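Local coordinates for protein exoglucanase A (Cellulomonas fimi, PDB 7CBD) that hydrolyses beta-1,4-glucosidic linkages of cellulose with inversion of anomeric configuration, releasing cellobiose, through its glycosyl hydrolase family 6 catalytic domain, at residues A[319-322]-A[323-326]; A[342-345]-A[346-349]. All coordinates share one frame; numbering follows the deposited sequence.

In the fold
Both contacts are local and lie in series along the chain: interaction 1 closes helix 316-323, and interaction 2 leads the loop that follows into strand 347-348. Their centres are about 23 Å apart and they do not touch. Interaction 1 is largely buried, far out from the middle of the chain, and combines backbone bonds of a helix end with an arginine clamp on one carboxylate oxygen. Interaction 2 is nearer the middle yet partly open to solvent; a salt bridge, a bridging water and Phe345-Pro346 packing make it up. Strand 347-348 pairs antiparallel with strand 358-362, at the edge of an otherwise parallel sheet, whereas interaction 1 belongs to a loop-rich outer part of the domain.

Interaction 1 (A[319-322]-A[323-326])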
loop_
_atom_site.group_PDB
_atom_site.type_symbol
_atom_site.label_atom_id
_atom_site.label_comp_id
_atom_site.label_asym_id
_atom_site.label_seq_id
_atom_site.Cartn_x
_atom_site.Cartn_y
_atom_site.Cartn_z
ATOM N N TYR A 319 -1.170 13.826 -25.741
ATOM C CA TYR A 319 -1.967 14.526 -24.741
ATOM C C TYR A 319 -1.847 13.849 -23.387
ATOM O O TYR A 319 -1.598 14.506 -22.369
ATOM C CB TYR A 319 -3.427 14.561 -25.186
ATOM C CG TYR A 319 -4.337 15.363 -24.288
ATOM C CD1 TYR A 319 -4.475 16.735 -24.458
ATOM C CD2 TYR A 319 -5.072 14.750 -23.279
ATOM C CE1 TYR A 319 -5.313 17.475 -23.642
ATOM C CE2 TYR A 319 -5.916 15.482 -22.458
ATOM C CZ TYR A 319 -6.035 16.849 -22.648
ATOM O OH TYR A 319 -6.865 17.601 -21.844
ATOM N N VAL A 320 -2.040 12.529 -23.352
ATOM C CA VAL A 320 -1.964 11.813 -22.084
ATOM C C VAL A 320 -0.550 11.869 -21.524
ATOM O O VAL A 320 -0.355 12.126 -20.333
ATOM C CB VAL A 320 -2.484 10.373 -22.245
ATOM C CG1 VAL A 320 -2.048 9.505 -21.069
ATOM C CG2 VAL A 320 -3.999 10.387 -22.387
ATOM N N ASP A 321 0.458 11.663 -22.377
ATOM C CA ASP A 321 1.827 11.584 -21.881
ATOM C C ASP A 321 2.338 12.931 -21.381
ATOM O O ASP A 321 3.177 12.974 -20.473
ATOM C CB ASP A 321 2.743 10.992 -22.954
ATOM C CG ASP A 321 2.475 9.511 -23.199
ATOM O OD1 ASP A 321 1.771 8.879 -22.372
ATOM O OD2 ASP A 321 2.965 8.982 -24.223
ATOM N N ALA A 322 1.847 14.036 -21.944
ATOM C CA ALA A 322 2.266 15.346 -21.460
ATOM C C ALA A 322 1.521 15.759 -20.198
ATOM O O ALA A 322 2.038 16.563 -19.415
ATOM C CB ALA A 322 2.056 16.404 -22.543
ATOM N N ASN A 323 0.320 15.225 -19.976
ATOM C CA ASN A 323 -0.564 15.739 -18.943
ATOM C C ASN A 323 -0.746 14.819 -17.743
ATOM O O ASN A 323 -1.289 15.271 -16.727
ATOM C CB ASN A 323 -1.928 16.107 -19.543
ATOM C CG ASN A 323 -1.837 17.298 -20.473
ATOM O OD1 ASN A 323 -1.238 18.315 -20.126
ATOM N ND2 ASN A 323 -2.419 17.178 -21.658
ATOM N N ARG A 324 -0.310 13.562 -17.816
ATOM C CA ARG A 324 -0.418 12.668 -16.674
ATOM C C ARG A 324 0.657 12.981 -15.642
ATOM O O ARG A 324 1.805 13.268 -15.990
ATOM C CB ARG A 324 -0.295 11.210 -17.123
ATOM C CG ARG A 324 1.007 10.802 -17.829
ATOM C CD ARG A 324 0.861 9.357 -18.260
ATOM N NE ARG A 324 1.749 8.866 -19.313
ATOM C CZ ARG A 324 2.878 8.196 -19.103
ATOM N NH1 ARG A 324 3.336 8.013 -17.873
ATOM N NH2 ARG A 324 3.565 7.729 -20.134
ATOM N N VAL A 325 0.274 12.927 -14.363
ATOM C CA VAL A 325 1.270 13.087 -13.313
ATOM C C VAL A 325 1.992 11.776 -13.044
ATOM O O VAL A 325 3.169 11.786 -12.670
ATOM C CB VAL A 325 0.714 13.740 -12.030
ATOM C CG1 VAL A 325 0.055 15.079 -12.355
ATOM C CG2 VAL A 325 -0.253 12.814 -11.310
ATOM N N ASP A 326 1.320 10.634 -13.213
ATOM C CA ASP A 326 1.999 9.347 -13.104
ATOM C C ASP A 326 2.998 9.257 -14.247
ATOM O O ASP A 326 2.600 9.198 -15.415
ATOM C CB ASP A 326 0.965 8.230 -13.203
ATOM C CG ASP A 326 1.540 6.858 -12.881
ATOM O OD1 ASP A 326 2.754 6.630 -13.079
ATOM O OD2 ASP A 326 0.759 5.993 -12.441
#
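Arg324 turns back onto Val320 and Asp321 at the C-terminal end of helix 316-323, as the first residue to leave helical geometry. Arg324 N still donates to Val320 O at 2.9 Å, a helical i to i-4 bond that closes the last turn, while Asn323 N bonds to the same oxygen. From CB, the arginine sets CG between its own N and carbonyl carbon (chi1 60°), which lays CB and CG beside Val320 O; Arg324 CD then comes 4.0 Å from Val320 CG1. Extended from CG to NE, the chain brings Arg324 NE to Asp321 OD1, and the turn about the last torsion sets NH2 beside it, each at 3.1 Å. This is a side-on salt bridge with both nitrogens on one oxygen, approaching from the same face of the carboxylate, whose plane stands 79° from the guanidinium. A long, flat cation suits this place because its remaining nitrogen can serve the chain ahead: Arg324 NH1 donates to Asp326 O at 2.8 Å, and also to Arg328 O. Phe261 adds a cation-pi contact. Asn323 suits the last helical position through an amide that can both accept and donate. Its OD1 accepts from Thr311 N, tying in a neighbouring loop, while its ND2 makes a weak bond to Tyr319 O and sits over the centre of the Tyr319 ring, 3.4 Å above the plane.

Interaction 2 (A[342-345]-A[346-349]); sequences IGRF and PEAT
Bends at chi2 and chi3 (the latter -65°) fold the Arg344 side chain round to meet Glu347, which reaches out fully extended with CG anti to its backbone N. The two meet where the loop 342-345 enters strand 347-348. Arg344 NH2 donates to Glu347 OE1 at 2.8 Å, a salt bridge whose nearly straight bond of 163° takes the syn side of the oxygen and lies close to the guanidinium plane. The two flat groups are nevertheless turned 42° against each other, and NH2 alone makes the direct bond. Arg344 NE instead uses a water: it donates to the water at 2.9 Å, and the water in turn donates to Glu347 OE1 and to Phe345 O, each at 2.7 Å. An arginine suits this site because NE and NH2 point along the same edge, so one can hold the carboxylate and the other the water. In sequence between the charged residues, Phe345 and Pro346 keep the backbone extended, and Pro346 CD packs on Phe345 CB at 3.6 Å, while the Phe345 ring meets Trp363 at a steep angle. Glu347 then pairs through its backbone with Phe361 of the adjacent strand. Replacing Arg344 with a leucine would probably leave the Glu347 carboxylate without its cationic mate and the bridging water less firmly placed. With OE1 taking both the NH2 bond and a hydrogen bond from the water, negative charge on this partly exposed glutamate is likely to be stabilised, consistent with an ionised pair that braces the chain where the loop runs into strand 347-348.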
loop_
_atom_site.group_PDB
_atom_site.type_symbol
_atom_site.label_atom_id
_atom_site.label_comp_id
_atom_site.label_asym_id
_atom_site.label_seq_id
_atom_site.Cartn_x
_atom_site.Cartn_y
_atom_site.Cartn_z
ATOM N N ILE A 342 6.517 11.020 -2.495
ATOM C CA ILE A 342 5.586 10.879 -1.381
ATOM C C ILE A 342 4.297 11.636 -1.683
ATOM O O ILE A 342 4.313 12.699 -2.318
ATOM C CB ILE A 342 6.270 11.374 -0.094
ATOM C CG1 ILE A 342 7.349 10.375 0.335
ATOM C CG2 ILE A 342 5.276 11.607 1.024
ATOM C CD1 ILE A 342 8.254 10.863 1.453
ATOM N N GLY A 343 3.172 11.082 -1.248
ATOM C CA GLY A 343 1.867 11.693 -1.439
ATOM C C GLY A 343 1.346 12.404 -0.205
ATOM O O GLY A 343 2.113 12.876 0.646
ATOM N N ARG A 344 0.020 12.487 -0.105
ATOM C CA ARG A 344 -0.616 13.163 1.018
ATOM C C ARG A 344 -0.227 12.514 2.341
ATOM O O ARG A 344 -0.160 11.286 2.459
ATOM C CB ARG A 344 -2.135 13.094 0.856
ATOM C CG ARG A 344 -2.686 14.008 -0.223
ATOM C CD ARG A 344 -2.935 15.402 0.321
ATOM N NE ARG A 344 -3.983 15.429 1.342
ATOM C CZ ARG A 344 -5.282 15.602 1.089
ATOM N NH1 ARG A 344 -5.708 15.759 -0.158
ATOM N NH2 ARG A 344 -6.159 15.625 2.089
ATOM N N PHE A 345 0.014 13.344 3.347
ATOM C CA PHE A 345 0.296 12.818 4.668
ATOM C C PHE A 345 -0.935 12.085 5.207
ATOM O O PHE A 345 -2.077 12.419 4.866
ATOM C CB PHE A 345 0.668 13.956 5.618
ATOM C CG PHE A 345 2.105 14.413 5.503
ATOM C CD1 PHE A 345 2.879 14.111 4.385
ATOM C CD2 PHE A 345 2.678 15.154 6.525
ATOM C CE1 PHE A 345 4.207 14.543 4.299
ATOM C CE2 PHE A 345 3.989 15.576 6.444
ATOM C CZ PHE A 345 4.756 15.276 5.335
ATOM N N PRO A 346 -0.733 11.074 6.046
ATOM C CA PRO A 346 -1.876 10.379 6.649
ATOM C C PRO A 346 -2.848 11.344 7.319
ATOM O O PRO A 346 -2.449 12.333 7.936
ATOM C CB PRO A 346 -1.212 9.447 7.666
ATOM C CG PRO A 346 0.132 9.138 7.015
ATOM C CD PRO A 346 0.555 10.448 6.404
ATOM N N GLU A 347 -4.140 11.043 7.191
ATOM C CA GLU A 347 -5.166 11.991 7.603
ATOM C C GLU A 347 -6.494 11.263 7.737
ATOM O O GLU A 347 -6.898 10.533 6.827
ATOM C CB GLU A 347 -5.291 13.105 6.560
ATOM C CG GLU A 347 -6.326 14.163 6.889
ATOM C CD GLU A 347 -6.516 15.159 5.760
ATOM O OE1 GLU A 347 -5.752 15.099 4.774
ATOM O OE2 GLU A 347 -7.430 15.998 5.854
ATOM N N ALA A 348 -7.173 11.475 8.858
ATOM C CA ALA A 348 -8.490 10.890 9.051
ATOM C C ALA A 348 -9.520 11.623 8.202
ATOM O O ALA A 348 -9.446 12.843 8.033
ATOM C CB ALA A 348 -8.888 10.995 10.519
ATOM N N THR A 349 -10.479 10.865 7.666
ATOM C CA THR A 349 -11.660 11.376 6.974
ATOM C C THR A 349 -11.360 12.598 6.095
ATOM O O THR A 349 -11.918 13.677 6.322
ATOM C CB THR A 349 -12.798 11.669 7.949
ATOM O OG1 THR A 349 -12.371 12.619 8.940
ATOM C CG2 THR A 349 -13.244 10.398 8.638
HETATM O O HOH W 1 -3.200 14.748 4.007
#